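Local coordinates for protein endoglucanase (Komagataeibacter sucrofermentans, PDB 6VC5) that probably hydrolyses internal beta-1,4-glucosidic linkages in cellulose and related beta-glucans, at residues Ile113-Leu124 against Gln164-Trp174; Ile4-Arg12 against Phe42-Ala51. All blocks are in the same frame, centred on the assembly; numbering follows the deposited sequence.

Contact 1 of 2, residues Ile113-Leu124 against Gln164-Trp174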
# COMPACT_ATOMS: atom_id res chain seq x y z
N ILE A 113 -2.78 20.14 -3.03
CA ILE A 113 -1.33 19.98 -3.09
C ILE A 113 -0.70 20.31 -1.74
O ILE A 113 0.18 19.59 -1.27
CB ILE A 113 -0.74 20.84 -4.23
CG1 ILE A 113 -1.36 20.45 -5.57
CG2 ILE A 113 0.78 20.71 -4.26
CD1 ILE A 113 -1.07 19.03 -5.98
N GLN A 114 -1.15 21.40 -1.11
CA GLN A 114 -0.63 21.73 0.22
C GLN A 114 -0.95 20.63 1.22
O GLN A 114 -0.11 20.29 2.07
CB GLN A 114 -1.20 23.05 0.72
CG GLN A 114 -0.50 23.50 2.00
CD GLN A 114 1.02 23.51 1.85
OE1 GLN A 114 1.57 24.17 0.96
NE2 GLN A 114 1.71 22.77 2.71
N ASP A 115 -2.16 20.08 1.16
CA ASP A 115 -2.53 18.98 2.05
C ASP A 115 -1.57 17.80 1.88
O ASP A 115 -1.11 17.20 2.86
CB ASP A 115 -3.96 18.51 1.76
CG ASP A 115 -5.02 19.55 2.12
OD1 ASP A 115 -4.78 20.38 3.02
OD2 ASP A 115 -6.12 19.51 1.50
N ALA A 116 -1.26 17.46 0.62
CA ALA A 116 -0.34 16.36 0.35
C ALA A 116 1.05 16.65 0.91
O ALA A 116 1.66 15.80 1.56
CB ALA A 116 -0.28 16.09 -1.15
N MET A 117 1.54 17.88 0.69
CA MET A 117 2.87 18.25 1.16
C MET A 117 2.95 18.24 2.69
O MET A 117 3.99 17.84 3.25
CB MET A 117 3.26 19.61 0.58
CG MET A 117 3.48 19.53 -0.91
SD MET A 117 4.21 20.99 -1.69
CE MET A 117 2.94 22.17 -1.35
N ASN A 118 1.87 18.62 3.37
CA ASN A 118 1.86 18.53 4.83
C ASN A 118 2.00 17.09 5.31
O ASN A 118 2.76 16.81 6.24
CB ASN A 118 0.58 19.15 5.39
CG ASN A 118 0.58 20.67 5.28
OD1 ASN A 118 1.62 21.29 5.08
ND2 ASN A 118 -0.60 21.26 5.38
N ILE A 119 1.27 16.16 4.67
CA ILE A 119 1.40 14.75 5.04
C ILE A 119 2.81 14.24 4.76
O ILE A 119 3.42 13.57 5.60
CB ILE A 119 0.35 13.90 4.30
CG1 ILE A 119 -1.07 14.36 4.67
CG2 ILE A 119 0.53 12.41 4.62
CD1 ILE A 119 -2.13 13.90 3.67
N TYR A 120 3.31 14.51 3.55
CA TYR A 120 4.64 14.00 3.19
C TYR A 120 5.69 14.53 4.14
O TYR A 120 6.60 13.79 4.56
CB TYR A 120 4.99 14.40 1.76
CG TYR A 120 4.31 13.58 0.67
CD1 TYR A 120 4.31 12.19 0.70
CD2 TYR A 120 3.72 14.21 -0.42
CE1 TYR A 120 3.71 11.44 -0.31
CE2 TYR A 120 3.12 13.48 -1.44
CZ TYR A 120 3.12 12.11 -1.38
OH TYR A 120 2.52 11.38 -2.39
N GLY A 121 5.59 15.81 4.50
CA GLY A 121 6.54 16.39 5.44
C GLY A 121 6.57 15.66 6.77
O GLY A 121 7.64 15.42 7.33
N ASP A 122 5.40 15.28 7.28
CA ASP A 122 5.35 14.57 8.55
C ASP A 122 5.75 13.10 8.43
O ASP A 122 6.31 12.54 9.39
CB ASP A 122 3.99 14.76 9.21
CG ASP A 122 3.93 16.05 10.03
OD1 ASP A 122 5.01 16.56 10.41
OD2 ASP A 122 2.81 16.55 10.29
N VAL A 123 5.49 12.44 7.30
CA VAL A 123 6.04 11.10 7.10
C VAL A 123 7.56 11.15 7.15
O VAL A 123 8.21 10.34 7.83
CB VAL A 123 5.54 10.49 5.78
CG1 VAL A 123 6.30 9.19 5.45
CG2 VAL A 123 4.05 10.22 5.86
N LEU A 124 8.17 12.09 6.43
CA LEU A 124 9.62 12.19 6.42
C LEU A 124 10.17 12.50 7.80
O LEU A 124 11.19 11.94 8.22
CB LEU A 124 10.05 13.26 5.42
CG LEU A 124 11.50 13.24 4.94
CD1 LEU A 124 11.81 11.93 4.23
CD2 LEU A 124 11.78 14.43 4.03
N GLN A 164 6.21 10.73 -5.96
CA GLN A 164 5.46 11.98 -5.99
C GLN A 164 5.98 12.96 -4.95
O GLN A 164 6.07 14.17 -5.21
CB GLN A 164 3.98 11.69 -5.74
CG GLN A 164 3.10 12.92 -5.76
CD GLN A 164 3.02 13.56 -7.13
OE1 GLN A 164 3.23 14.77 -7.27
NE2 GLN A 164 2.72 12.77 -8.14
N ALA A 165 6.33 12.47 -3.76
CA ALA A 165 6.86 13.35 -2.73
C ALA A 165 8.15 14.03 -3.19
O ALA A 165 8.36 15.22 -2.95
CB ALA A 165 7.09 12.56 -1.44
N PHE A 166 9.02 13.28 -3.87
CA PHE A 166 10.23 13.89 -4.41
C PHE A 166 9.92 14.91 -5.50
O PHE A 166 10.55 15.97 -5.57
CB PHE A 166 11.18 12.82 -4.96
CG PHE A 166 12.44 13.40 -5.53
CD1 PHE A 166 13.37 13.97 -4.68
CD2 PHE A 166 12.67 13.40 -6.89
CE1 PHE A 166 14.54 14.54 -5.18
CE2 PHE A 166 13.84 13.96 -7.41
CZ PHE A 166 14.77 14.53 -6.54
N ALA A 167 8.96 14.59 -6.38
CA ALA A 167 8.58 15.53 -7.43
C ALA A 167 8.04 16.84 -6.86
O ALA A 167 8.27 17.91 -7.44
CB ALA A 167 7.55 14.87 -8.35
N LEU A 168 7.35 16.79 -5.72
CA LEU A 168 6.76 17.98 -5.13
C LEU A 168 7.77 18.82 -4.35
O LEU A 168 7.66 20.05 -4.34
CB LEU A 168 5.60 17.59 -4.21
CG LEU A 168 4.33 17.06 -4.86
CD1 LEU A 168 3.36 16.59 -3.79
CD2 LEU A 168 3.68 18.12 -5.75
N THR A 169 8.74 18.19 -3.70
CA THR A 169 9.62 18.86 -2.74
C THR A 169 11.04 19.04 -3.22
O THR A 169 11.72 19.97 -2.78
CB THR A 169 9.68 18.06 -1.42
OG1 THR A 169 10.28 16.78 -1.66
CG2 THR A 169 8.30 17.85 -0.83
N GLY A 170 11.53 18.17 -4.10
CA GLY A 170 12.94 18.16 -4.43
C GLY A 170 13.87 17.75 -3.30
O GLY A 170 15.08 17.95 -3.42
N ASP A 171 13.33 17.19 -2.22
CA ASP A 171 14.13 16.83 -1.05
C ASP A 171 14.87 15.52 -1.32
O ASP A 171 14.24 14.48 -1.52
CB ASP A 171 13.23 16.69 0.17
CG ASP A 171 14.00 16.64 1.49
OD1 ASP A 171 15.14 16.12 1.51
OD2 ASP A 171 13.47 17.12 2.51
N ALA A 172 16.21 15.57 -1.29
CA ALA A 172 17.03 14.41 -1.59
C ALA A 172 16.87 13.28 -0.56
O ALA A 172 17.23 12.14 -0.86
CB ALA A 172 18.50 14.81 -1.70
N LYS A 173 16.33 13.58 0.63
CA LYS A 173 16.07 12.51 1.59
C LYS A 173 15.05 11.51 1.05
O LYS A 173 15.12 10.32 1.37
CB LYS A 173 15.63 13.10 2.93
CG LYS A 173 15.61 12.11 4.08
CD LYS A 173 15.20 12.79 5.38
CE LYS A 173 15.00 11.79 6.51
NZ LYS A 173 14.51 12.47 7.75
N TRP A 174 14.11 11.97 0.22
CA TRP A 174 13.17 11.03 -0.38
C TRP A 174 13.89 10.07 -1.32
O TRP A 174 13.57 8.88 -1.37
CB TRP A 174 12.05 11.78 -1.11
CG TRP A 174 11.01 12.35 -0.19
CD1 TRP A 174 10.73 13.67 -0.01
CD2 TRP A 174 10.12 11.62 0.67
NE1 TRP A 174 9.71 13.81 0.90
CE2 TRP A 174 9.33 12.58 1.34
CE3 TRP A 174 9.93 10.27 0.94
CZ2 TRP A 174 8.34 12.21 2.27
CZ3 TRP A 174 8.96 9.91 1.87
CH2 TRP A 174 8.18 10.88 2.51

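Contact 2 of 2, residues Ile4-Arg12 against Phe42-Ala51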
# COMPACT_ATOMS: atom_id res chain seq x y z
N ILE A 4 -10.98 2.38 -16.03
CA ILE A 4 -10.92 2.71 -14.61
C ILE A 4 -12.24 3.30 -14.12
O ILE A 4 -12.72 2.96 -13.03
CB ILE A 4 -9.72 3.61 -14.30
CG1 ILE A 4 -8.44 2.76 -14.27
CG2 ILE A 4 -9.90 4.36 -12.97
CD1 ILE A 4 -7.17 3.57 -14.19
N ALA A 5 -12.85 4.20 -14.90
CA ALA A 5 -14.10 4.80 -14.46
C ALA A 5 -15.18 3.75 -14.24
O ALA A 5 -15.97 3.84 -13.29
CB ALA A 5 -14.55 5.87 -15.45
N GLN A 6 -15.22 2.72 -15.10
CA GLN A 6 -16.26 1.71 -14.93
C GLN A 6 -15.97 0.79 -13.75
O GLN A 6 -16.89 0.37 -13.04
CB GLN A 6 -16.47 0.92 -16.23
CG GLN A 6 -17.12 1.75 -17.34
CD GLN A 6 -16.24 2.91 -17.80
OE1 GLN A 6 -16.54 4.07 -17.52
NE2 GLN A 6 -15.18 2.60 -18.53
N GLN A 7 -14.69 0.46 -13.52
CA GLN A 7 -14.35 -0.34 -12.35
C GLN A 7 -14.58 0.43 -11.05
O GLN A 7 -15.06 -0.13 -10.06
CB GLN A 7 -12.92 -0.87 -12.46
CG GLN A 7 -12.71 -1.83 -13.63
CD GLN A 7 -13.68 -3.00 -13.60
OE1 GLN A 7 -13.70 -3.77 -12.64
NE2 GLN A 7 -14.49 -3.14 -14.65
N TRP A 8 -14.25 1.73 -11.04
CA TRP A 8 -14.53 2.55 -9.87
C TRP A 8 -16.03 2.59 -9.56
O TRP A 8 -16.43 2.51 -8.39
CB TRP A 8 -13.98 3.97 -10.03
CG TRP A 8 -14.60 4.97 -9.05
CD1 TRP A 8 -15.38 6.04 -9.38
CD2 TRP A 8 -14.49 4.98 -7.62
NE1 TRP A 8 -15.76 6.72 -8.24
CE2 TRP A 8 -15.22 6.09 -7.15
CE3 TRP A 8 -13.83 4.16 -6.69
CZ2 TRP A 8 -15.32 6.41 -5.79
CZ3 TRP A 8 -13.94 4.48 -5.33
CH2 TRP A 8 -14.68 5.59 -4.90
N ALA A 9 -16.87 2.68 -10.59
CA ALA A 9 -18.32 2.70 -10.36
C ALA A 9 -18.79 1.46 -9.61
O ALA A 9 -19.67 1.54 -8.75
CB ALA A 9 -19.06 2.85 -11.68
N ILE A 10 -18.22 0.29 -9.93
CA ILE A 10 -18.55 -0.93 -9.20
C ILE A 10 -18.05 -0.85 -7.76
O ILE A 10 -18.79 -1.16 -6.81
CB ILE A 10 -17.98 -2.16 -9.92
CG1 ILE A 10 -18.60 -2.31 -11.31
CG2 ILE A 10 -18.22 -3.41 -9.11
CD1 ILE A 10 -17.77 -3.21 -12.23
N PHE A 11 -16.78 -0.48 -7.57
CA PHE A 11 -16.23 -0.33 -6.22
C PHE A 11 -17.07 0.64 -5.41
O PHE A 11 -17.44 0.35 -4.26
CB PHE A 11 -14.78 0.16 -6.30
CG PHE A 11 -14.04 0.11 -4.99
CD1 PHE A 11 -13.27 -0.99 -4.65
CD2 PHE A 11 -14.11 1.17 -4.09
CE1 PHE A 11 -12.58 -1.04 -3.43
CE2 PHE A 11 -13.42 1.13 -2.88
CZ PHE A 11 -12.66 0.03 -2.55
N ARG A 12 -17.40 1.78 -6.00
CA ARG A 12 -18.16 2.81 -5.31
C ARG A 12 -19.54 2.30 -4.91
O ARG A 12 -20.01 2.56 -3.78
CB ARG A 12 -18.28 4.05 -6.19
CG ARG A 12 -19.00 5.22 -5.53
CD ARG A 12 -19.30 6.31 -6.56
NE ARG A 12 -20.20 5.84 -7.60
CZ ARG A 12 -20.19 6.27 -8.86
NH1 ARG A 12 -19.32 7.20 -9.23
NH2 ARG A 12 -21.05 5.78 -9.75
N PHE A 42 -8.72 6.02 -6.01
CA PHE A 42 -9.52 5.50 -7.12
C PHE A 42 -10.43 6.58 -7.72
O PHE A 42 -10.59 6.65 -8.94
CB PHE A 42 -10.37 4.30 -6.68
CG PHE A 42 -9.59 3.15 -6.08
CD1 PHE A 42 -8.23 3.01 -6.26
CD2 PHE A 42 -10.26 2.20 -5.32
CE1 PHE A 42 -7.53 1.93 -5.69
CE2 PHE A 42 -9.58 1.12 -4.76
CZ PHE A 42 -8.21 1.00 -4.94
N SER A 43 -11.05 7.40 -6.86
CA SER A 43 -11.91 8.47 -7.35
C SER A 43 -11.12 9.55 -8.08
O SER A 43 -11.59 10.10 -9.08
CB SER A 43 -12.77 9.05 -6.22
OG SER A 43 -11.99 9.66 -5.22
N ALA A 44 -9.90 9.85 -7.61
CA ALA A 44 -9.05 10.79 -8.35
C ALA A 44 -8.67 10.24 -9.72
O ALA A 44 -8.73 10.95 -10.72
CB ALA A 44 -7.79 11.11 -7.53
N ALA A 45 -8.25 8.97 -9.77
CA ALA A 45 -7.89 8.34 -11.04
C ALA A 45 -9.08 8.28 -12.00
O ALA A 45 -8.93 8.47 -13.21
CB ALA A 45 -7.34 6.94 -10.79
N ALA A 46 -10.27 7.99 -11.47
CA ALA A 46 -11.48 7.88 -12.28
C ALA A 46 -12.10 9.23 -12.64
O ALA A 46 -12.97 9.27 -13.51
CB ALA A 46 -12.51 7.05 -11.53
N GLY A 47 -11.67 10.31 -12.00
CA GLY A 47 -12.24 11.62 -12.27
C GLY A 47 -13.56 11.91 -11.60
O GLY A 47 -14.35 12.71 -12.11
N ASP A 48 -13.83 11.28 -10.45
CA ASP A 48 -15.10 11.45 -9.74
C ASP A 48 -14.87 12.42 -8.59
O ASP A 48 -14.62 12.04 -7.43
CB ASP A 48 -15.59 10.07 -9.24
CG ASP A 48 -16.96 10.12 -8.59
OD1 ASP A 48 -17.52 11.21 -8.39
OD2 ASP A 48 -17.50 9.03 -8.29
N GLN A 49 -14.97 13.72 -8.91
CA GLN A 49 -14.63 14.73 -7.91
C GLN A 49 -15.65 14.80 -6.78
O GLN A 49 -15.28 15.05 -5.62
CB GLN A 49 -14.45 16.10 -8.56
CG GLN A 49 -13.82 17.09 -7.59
CD GLN A 49 -13.38 18.38 -8.25
OE1 GLN A 49 -13.70 18.65 -9.41
NE2 GLN A 49 -12.63 19.19 -7.50
N ALA A 50 -16.94 14.58 -7.07
CA ALA A 50 -17.94 14.63 -6.02
C ALA A 50 -17.66 13.57 -4.96
O ALA A 50 -17.81 13.83 -3.75
CB ALA A 50 -19.33 14.43 -6.61
N ALA A 51 -17.23 12.39 -5.38
CA ALA A 51 -16.87 11.36 -4.41
C ALA A 51 -15.58 11.71 -3.69
O ALA A 51 -15.51 11.61 -2.46
CB ALA A 51 -16.75 9.99 -5.09

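Contact 1 of 2, residues Ile113-Leu124 against Gln164-Trp174
This is a steeply crossed helix packing against the turn between helices 159-169 and 172-187, in the (alpha/alpha)6 barrel of family 8 glycosyl hydrolases: 113-124, on helix 110-126, crosses 164-169 at -111°. Tyr120 is its knob, set in a hole formed by Gln164, Ala165, Leu168 and Trp174. The methyl of Ala165 stands over the centre of the phenol ring, CB lying 3.6 Å from the Tyr120 ring centroid, while Leu168 CD1 meets the ring edge. With CG beside the backbone N (chi1 -77°), the phenol is swung so that its own edge faces Trp174 in an offset edge-to-face pair, planes at 77°. Its buried hydroxyl is hydrogen-bonded to Ser161. Cutting the knob back to an alanine here is likely to open a gap beside Ala165 and Leu168 and leave Ser161 OG without this partner. Trp174 is itself sandwiched: Ala165 CB covers one face, and on the opposite face Leu124 CD1 sits 3.8 Å from the centroid of the six-membered ring. Asp171 N-caps helix 172-187, OD1 accepting from Lys173 N at 2.9 Å. The extended Lys173 chain runs by Leu124; its NZ hydrogen-bonds Thr128 OG1 and, weakly, Leu124 O at 3.4 Å.

Contact 2 of 2, residues Ile4-Arg12 against Phe42-Ala51
Trp8 lies with one indole face over the backbone of Ser43, whose CA is centred above it, and with Arg12 CB against the opposite face. Its CG is anti to the backbone N (chi1 163°), which carries the indole across to 42-51 and points NE1 at Asp48. The N-H meets the anti lone pair of Asp48 OD2 within the ring plane, 2.9 Å from Trp8 NE1 to OD2 and nearly straight at 175°. Arg12 bends at chi3 and brings NH1 to 2.7 Å from the same Asp48 OD2, a salt bridge entering from above the carboxylate plane, the guanidinium almost perpendicular to it. The axes of 4-12 and 42-46 run roughly antiparallel, at 145°, and a Schellman motif with Gly47 as C-prime ends helix 33-46; Asp48 then N-caps the next helix, OD1 accepting from Ala51 N at 3.2 Å. One carboxylate thus grips three donors, two from across the contact. Phe42 CB comes obliquely to Trp8 CE3, 3.5 Å away, and the Phe42 ring turns its edge to the face of Phe11, the planes perpendicular and the centroids 5.2 Å apart. At the far end Ile4 CG2 rests 3.9 Å from Ala46 CA, where the backbones draw close.

In the fold
From the N terminus, helix 4-15 is met first by contact 2, which closes a loop of 29 intervening residues by bringing the end of helix 33-46 and the start of helix 49-62 against it. The chain then runs on through helix 90-106 before contact 1 opens on helix 110-126 and closes, 39 residues later, at the junction of helices 159-169 and 172-187. The loops are in series, neither nested nor crossed. The centres of contact 1 and contact 2 lie about 25 Å apart and the nearest atoms of contact 1 and contact 2 about 11 Å, so they do not touch. Helix 90-106 packs on contact 1 through Ala97, Leu100 and Ala101, whereas helix 300-313 brings the C-terminal part of the chain onto Phe42 in contact 2.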